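Local structure of DUF3013 family protein (Enterococcus faecalis, 3NAT) at residues G22-G27 / V41-E46. The protein is of unknown function, a member of the DUF3013 family with an alpha-beta half-sandwich fold. Numbering follows the deposited sequence.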
loop_
_atom_site.group_PDB
_atom_site.type_symbol
_atom_site.label_atom_id
_atom_site.label_comp_id
_atom_site.label_asym_id
_atom_site.label_seq_id
_atom_site.Cartn_x
_atom_site.Cartn_y
_atom_site.Cartn_z
ATOM N N GLY A 22 -15.229 -20.702 10.238
ATOM C CA GLY A 22 -15.062 -21.210 11.587
ATOM C C GLY A 22 -14.137 -22.410 11.600
ATOM O O GLY A 22 -13.380 -22.619 12.551
ATOM N N ASP A 23 -14.202 -23.190 10.526
ATOM C CA ASP A 23 -13.413 -24.407 10.387
ATOM C C ASP A 23 -11.932 -24.113 10.242
ATOM O O ASP A 23 -11.108 -25.023 10.280
ATOM C CB ASP A 23 -13.881 -25.203 9.171
ATOM C CG ASP A 23 -15.340 -25.590 9.260
ATOM O OD1 ASP A 23 -15.882 -25.639 10.389
ATOM O OD2 ASP A 23 -15.944 -25.846 8.197
ATOM N N TYR A 24 -11.595 -22.842 10.064
ATOM C CA TYR A 24 -10.204 -22.452 9.881
ATOM C C TYR A 24 -9.683 -21.627 11.049
ATOM O O TYR A 24 -10.455 -21.024 11.801
ATOM C CB TYR A 24 -10.018 -21.691 8.565
ATOM C CG TYR A 24 -10.140 -22.552 7.323
ATOM C CD1 TYR A 24 -9.077 -23.352 6.902
ATOM C CD2 TYR A 24 -11.311 -22.557 6.562
ATOM C CE1 TYR A 24 -9.175 -24.138 5.766
ATOM C CE2 TYR A 24 -11.422 -23.341 5.420
ATOM C CZ TYR A 24 -10.348 -24.129 5.029
ATOM O OH TYR A 24 -10.443 -24.914 3.901
ATOM N N GLU A 25 -8.363 -21.616 11.190
ATOM C CA GLU A 25 -7.697 -20.894 12.260
ATOM C C GLU A 25 -7.452 -19.462 11.807
ATOM O O GLU A 25 -6.448 -19.164 11.157
ATOM C CB GLU A 25 -6.373 -21.585 12.605
ATOM C CG GLU A 25 -5.525 -20.880 13.660
ATOM C CD GLU A 25 -5.968 -21.184 15.078
ATOM O OE1 GLU A 25 -5.225 -21.893 15.792
ATOM O OE2 GLU A 25 -7.058 -20.716 15.475
ATOM N N VAL A 26 -8.379 -18.570 12.138
ATOM C CA VAL A 26 -8.272 -17.198 11.663
ATOM C C VAL A 26 -8.337 -16.185 12.778
ATOM O O VAL A 26 -9.238 -16.227 13.613
ATOM C CB VAL A 26 -9.366 -16.845 10.663
ATOM C CG1 VAL A 26 -9.377 -15.356 10.434
ATOM C CG2 VAL A 26 -9.139 -17.560 9.360
ATOM N N GLY A 27 -7.383 -15.261 12.759
ATOM C CA GLY A 27 -7.296 -14.219 13.757
ATOM C C GLY A 27 -7.263 -12.830 13.158
ATOM O O GLY A 27 -7.019 -12.667 11.973
ATOM N N VAL A 41 -3.763 -16.128 9.633
ATOM C CA VAL A 41 -4.270 -17.348 9.061
ATOM C C VAL A 41 -3.250 -18.462 9.294
ATOM O O VAL A 41 -2.056 -18.272 9.050
ATOM C CB VAL A 41 -4.512 -17.110 7.563
ATOM C CG1 VAL A 41 -4.011 -18.260 6.733
ATOM C CG2 VAL A 41 -5.976 -16.833 7.304
ATOM N N ARG A 42 -3.708 -19.608 9.791
ATOM C CA ARG A 42 -2.807 -20.731 10.033
ATOM C C ARG A 42 -3.351 -22.041 9.500
ATOM O O ARG A 42 -4.457 -22.437 9.839
ATOM C CB ARG A 42 -2.526 -20.901 11.527
ATOM C CG ARG A 42 -1.662 -19.829 12.136
ATOM C CD ARG A 42 -2.359 -19.215 13.323
ATOM N NE ARG A 42 -1.433 -18.934 14.411
ATOM C CZ ARG A 42 -1.807 -18.793 15.677
ATOM N NH1 ARG A 42 -0.904 -18.539 16.616
ATOM N NH2 ARG A 42 -3.088 -18.914 16.006
ATOM N N LEU A 43 -2.559 -22.716 8.677
ATOM C CA LEU A 43 -2.854 -24.089 8.285
ATOM C C LEU A 43 -1.956 -25.073 9.033
ATOM O O LEU A 43 -0.790 -24.791 9.297
ATOM C CB LEU A 43 -2.682 -24.274 6.777
ATOM C CG LEU A 43 -3.571 -23.402 5.888
ATOM C CD1 LEU A 43 -3.399 -23.748 4.413
ATOM C CD2 LEU A 43 -5.025 -23.543 6.300
ATOM N N TYR A 44 -2.509 -26.228 9.380
ATOM C CA TYR A 44 -1.724 -27.292 9.990
ATOM C C TYR A 44 -1.786 -28.554 9.140
ATOM O O TYR A 44 -2.737 -28.766 8.393
ATOM C CB TYR A 44 -2.216 -27.583 11.406
ATOM C CG TYR A 44 -2.169 -26.384 12.327
ATOM C CD1 TYR A 44 -0.982 -25.989 12.929
ATOM C CD2 TYR A 44 -3.311 -25.654 12.602
ATOM C CE1 TYR A 44 -0.939 -24.889 13.778
ATOM C CE2 TYR A 44 -3.280 -24.561 13.449
ATOM C CZ TYR A 44 -2.093 -24.180 14.034
ATOM O OH TYR A 44 -2.066 -23.087 14.874
ATOM N N ALA A 45 -0.756 -29.381 9.249
ATOM C CA ALA A 45 -0.714 -30.657 8.546
ATOM C C ALA A 45 0.259 -31.599 9.239
ATOM O O ALA A 45 1.237 -31.164 9.849
ATOM C CB ALA A 45 -0.329 -30.460 7.090
ATOM N N GLU A 46 -0.020 -32.894 9.148
ATOM C CA GLU A 46 0.788 -33.896 9.823
ATOM C C GLU A 46 1.972 -34.309 8.952
ATOM O O GLU A 46 1.796 -34.703 7.800
ATOM C CB GLU A 46 -0.075 -35.107 10.173
ATOM C CG GLU A 46 0.606 -36.120 11.069
ATOM C CD GLU A 46 -0.243 -37.353 11.286
ATOM O OE1 GLU A 46 0.325 -38.417 11.624
ATOM O OE2 GLU A 46 -1.478 -37.257 11.110
#
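With CG anti to the backbone N (chi1 176°) and a bend at chi2 (82°), Glu25 lays its chain alongside that of Arg42, whose CG stands beside its own backbone N (chi1 -71°). Both belong to the open end of an antiparallel beta hairpin in the half-sandwich's mixed sheet: strand 25-31 is outermost within this chain, 36-46 lies inside it. Long, flexible chains suit this partly exposed face: their methylenes pack, Glu25 CG lying 3.6 Å from Arg42 CD. The ion pair is long, Glu25 OE1 to Arg42 NH2 3.7 Å, and rests on charge alone, because OE1 stands off the guanidinium plane and no N-H is aimed at it. Arg42 NE has a firmer salt bridge with Glu69 on strand 65-75, so the arginine probably offsets acidic charge from both neighbouring strands. Tyr44 adds a weak hydrogen bond from OH to Glu25 OE1, which sits near the plane of the ring at its edge.

On the opposite face Val41 touches Leu115 of helix 101-125. Val26 and Val41, a non-hydrogen-bonded pair, are beta-branched and so bring CG2 methyls together close to the backbone. Tyr24, just ahead of the strand, suits its place doubly: ring carbon CD1 lies 4.1 Å from Leu43 CD2, while OH hydrogen-bonds to Asp116 of that helix. Between the strands, Arg42 N donates to Glu25 O at 3.1 Å, and the same oxygen receives a CA-H contact from Val41 CA at 3.5 Å.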